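Local coordinates for protein beta-N-acetylhexosaminidase (Streptomyces plicatus, PDB 1JAK) that hydrolyses terminal non-reducing N-acetylhexosamine residues from beta-linked glycosides as a family 20 glycoside hydrolase, probably by substrate-assisted catalysis, at residues Thr154-Ala158 with Trp426-Gly430. Residues are numbered along the deposited sequence; the frame is centred on the assembly and turned at random.
Sequences TPRYA and WDPAG. With SO4 (sulfate ion), chain B.
A single carboxylate oxygen can serve a turn and a salt bridge at once, and the meeting of 154-158 with 426-430 is a compact example. Segment 154-158 links strand 145-153 to strand 159-165, the first of the catalytic alpha/beta barrel, while 426-430 lies between helix 420-424 and strand 440-447. The backbones stay far apart, the nearest CA atoms being those of Y157 and P428 at 9.6 Å, so long side chains span the gap. With phi/psi of -77/-45 at R156 and -121/149 at Y157, both point toward 426-430. R156 is fully extended, its first three chi angles all t. Its NH2 forms a salt bridge with D427 OD1 at 2.9 Å, and NH1 adds a weak hydrogen bond to D427 OD1 at 3.3 Å. P428 (-53/-34) and A429 (-66/-30) turn the chain so that A429 N donates to the same D427 OD1 at 3.0 Å, an Asx turn with D427 chi1 t, and G430 N to D427 O at 3.1 Å. A sulfate, probably from the crystallisation liquor, accepts from R156 NE through O4 at 2.9 Å and from R156 NH2 through O2 at 3.0 Å. Y157, chi1 m, packs CE2 3.8 Å from P428 CB. Y157 OH lies 3.3 Å from A429 N without bonding, the angle being poor and that N-H already given to D427 OD1. Behind, Y157 touches V440 and P428 touches V443, both on strand 440-447. NE and NH2 of R156 are thus well used, NH1 only weakly within this contact, consistent with a site where a solute anion can share the charge of an arginine salt-bridged across two connecting segments.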
ATOM      1  N   THR A 154      18.355   0.615   3.868  1.00 10.41           N
ATOM      2  CA  THR A 154      17.991  -0.179   2.696  1.00 10.60           C
ATOM      3  C   THR A 154      16.838  -1.090   3.124  1.00 10.36           C
ATOM      4  O   THR A 154      16.725  -1.434   4.297  1.00 11.70           O
ATOM      5  CB  THR A 154      19.158  -1.058   2.199  1.00 12.24           C
ATOM      6  OG1 THR A 154      19.646  -1.855   3.285  1.00 14.86           O
ATOM      7  CG2 THR A 154      20.286  -0.187   1.640  1.00 13.95           C
ATOM      8  N   PRO A 155      15.971  -1.491   2.178  1.00 11.33           N
ATOM      9  CA  PRO A 155      14.825  -2.360   2.484  1.00 11.50           C
ATOM     10  C   PRO A 155      15.099  -3.862   2.561  1.00 11.07           C
ATOM     11  O   PRO A 155      15.928  -4.399   1.829  1.00 11.39           O
ATOM     12  CB  PRO A 155      13.850  -2.027   1.366  1.00 10.59           C
ATOM     13  CG  PRO A 155      14.773  -1.850   0.202  1.00 12.00           C
ATOM     14  CD  PRO A 155      15.890  -0.997   0.792  1.00 11.24           C
ATOM     15  N   ARG A 156      14.368  -4.532   3.445  1.00 10.28           N
ATOM     16  CA  ARG A 156      14.486  -5.974   3.632  1.00 11.51           C
ATOM     17  C   ARG A 156      13.767  -6.719   2.508  1.00 11.96           C
ATOM     18  O   ARG A 156      14.297  -7.686   1.950  1.00 12.14           O
ATOM     19  CB  ARG A 156      13.880  -6.371   4.979  1.00 10.57           C
ATOM     20  CG  ARG A 156      13.917  -7.865   5.272  1.00 10.26           C
ATOM     21  CD  ARG A 156      13.232  -8.178   6.590  1.00 10.95           C
ATOM     22  NE  ARG A 156      13.369  -9.590   6.942  1.00 12.32           N
ATOM     23  CZ  ARG A 156      12.800 -10.158   8.001  1.00 13.18           C
ATOM     24  NH1 ARG A 156      12.044  -9.443   8.823  1.00 12.01           N
ATOM     25  NH2 ARG A 156      13.006 -11.446   8.248  1.00 14.61           N
ATOM     26  N   TYR A 157      12.559  -6.258   2.181  1.00 10.63           N
ATOM     27  CA  TYR A 157      11.734  -6.860   1.133  1.00  9.82           C
ATOM     28  C   TYR A 157      11.409  -5.862   0.030  1.00  9.90           C
ATOM     29  O   TYR A 157      11.278  -4.667   0.289  1.00  9.50           O
ATOM     30  CB  TYR A 157      10.419  -7.372   1.727  1.00  8.95           C
ATOM     31  CG  TYR A 157      10.580  -8.531   2.677  1.00  9.50           C
ATOM     32  CD1 TYR A 157      10.938  -9.794   2.208  1.00 10.52           C
ATOM     33  CD2 TYR A 157      10.370  -8.369   4.047  1.00  8.58           C
ATOM     34  CE1 TYR A 157      11.084 -10.869   3.079  1.00 11.28           C
ATOM     35  CE2 TYR A 157      10.515  -9.439   4.929  1.00 10.24           C
ATOM     36  CZ  TYR A 157      10.870 -10.684   4.435  1.00 10.84           C
ATOM     37  OH  TYR A 157      11.011 -11.747   5.298  1.00 10.98           O
ATOM     38  N   ALA A 158      11.259  -6.366  -1.194  1.00  9.63           N
ATOM     39  CA  ALA A 158      10.946  -5.524  -2.344  1.00 10.35           C
ATOM     40  C   ALA A 158       9.446  -5.319  -2.536  1.00 10.27           C
ATOM     41  O   ALA A 158       9.032  -4.403  -3.246  1.00 10.52           O
ATOM     42  CB  ALA A 158      11.554  -6.118  -3.610  1.00 11.96           C
ATOM     43  N   TRP A 426       5.369 -10.027  14.537  1.00 11.58           N
ATOM     44  CA  TRP A 426       5.653 -11.266  13.822  1.00 11.93           C
ATOM     45  C   TRP A 426       6.793 -11.060  12.827  1.00 12.59           C
ATOM     46  O   TRP A 426       7.191  -9.925  12.555  1.00 13.13           O
ATOM     47  CB  TRP A 426       4.399 -11.825  13.122  1.00 11.91           C
ATOM     48  CG  TRP A 426       3.694 -10.899  12.173  1.00 10.18           C
ATOM     49  CD1 TRP A 426       2.957  -9.795  12.495  1.00 11.59           C
ATOM     50  CD2 TRP A 426       3.635 -11.019  10.746  1.00  9.36           C
ATOM     51  NE1 TRP A 426       2.439  -9.223  11.356  1.00  9.13           N
ATOM     52  CE2 TRP A 426       2.842  -9.952  10.269  1.00  9.61           C
ATOM     53  CE3 TRP A 426       4.175 -11.924   9.824  1.00  9.60           C
ATOM     54  CZ2 TRP A 426       2.576  -9.765   8.908  1.00  9.63           C
ATOM     55  CZ3 TRP A 426       3.910 -11.740   8.470  1.00  9.84           C
ATOM     56  CH2 TRP A 426       3.116 -10.664   8.025  1.00 11.53           C
ATOM     57  N   ASP A 427       7.326 -12.161  12.303  1.00 11.80           N
ATOM     58  CA  ASP A 427       8.447 -12.122  11.365  1.00 12.79           C
ATOM     59  C   ASP A 427       8.064 -12.795  10.048  1.00 11.79           C
ATOM     60  O   ASP A 427       7.827 -14.002  10.009  1.00 12.11           O
ATOM     61  CB  ASP A 427       9.647 -12.843  11.999  1.00 14.10           C
ATOM     62  CG  ASP A 427      10.881 -12.851  11.109  1.00 16.22           C
ATOM     63  OD1 ASP A 427      10.831 -12.329   9.976  1.00 13.93           O
ATOM     64  OD2 ASP A 427      11.916 -13.392  11.558  1.00 19.36           O
ATOM     65  N   PRO A 428       7.997 -12.021   8.950  1.00 11.16           N
ATOM     66  CA  PRO A 428       7.635 -12.591   7.647  1.00 10.00           C
ATOM     67  C   PRO A 428       8.477 -13.800   7.226  1.00 11.63           C
ATOM     68  O   PRO A 428       7.974 -14.719   6.583  1.00 11.31           O
ATOM     69  CB  PRO A 428       7.816 -11.413   6.693  1.00 10.68           C
ATOM     70  CG  PRO A 428       7.468 -10.232   7.552  1.00  9.93           C
ATOM     71  CD  PRO A 428       8.164 -10.557   8.856  1.00 11.25           C
ATOM     72  N   ALA A 429       9.756 -13.793   7.597  1.00 11.72           N
ATOM     73  CA  ALA A 429      10.673 -14.872   7.229  1.00 13.37           C
ATOM     74  C   ALA A 429      10.374 -16.237   7.842  1.00 15.24           C
ATOM     75  O   ALA A 429      10.681 -17.268   7.240  1.00 17.46           O
ATOM     76  CB  ALA A 429      12.104 -14.464   7.564  1.00 12.98           C
ATOM     77  N   GLY A 430       9.795 -16.251   9.036  1.00 15.93           N
ATOM     78  CA  GLY A 430       9.487 -17.519   9.680  1.00 18.20           C
ATOM     79  C   GLY A 430       8.020 -17.627  10.041  1.00 19.03           C
ATOM     80  O   GLY A 430       7.646 -18.320  10.989  1.00 22.27           O
TER
HETATM   81  S   SO4 B 605      15.323 -12.477   5.238  1.00 29.32           S
HETATM   82  O1  SO4 B 605      14.734 -13.523   4.379  1.00 29.74           O
HETATM   83  O2  SO4 B 605      15.102 -12.821   6.657  1.00 28.66           O
HETATM   84  O3  SO4 B 605      16.771 -12.386   4.973  1.00 30.20           O
HETATM   85  O4  SO4 B 605      14.690 -11.176   4.937  1.00 27.41           O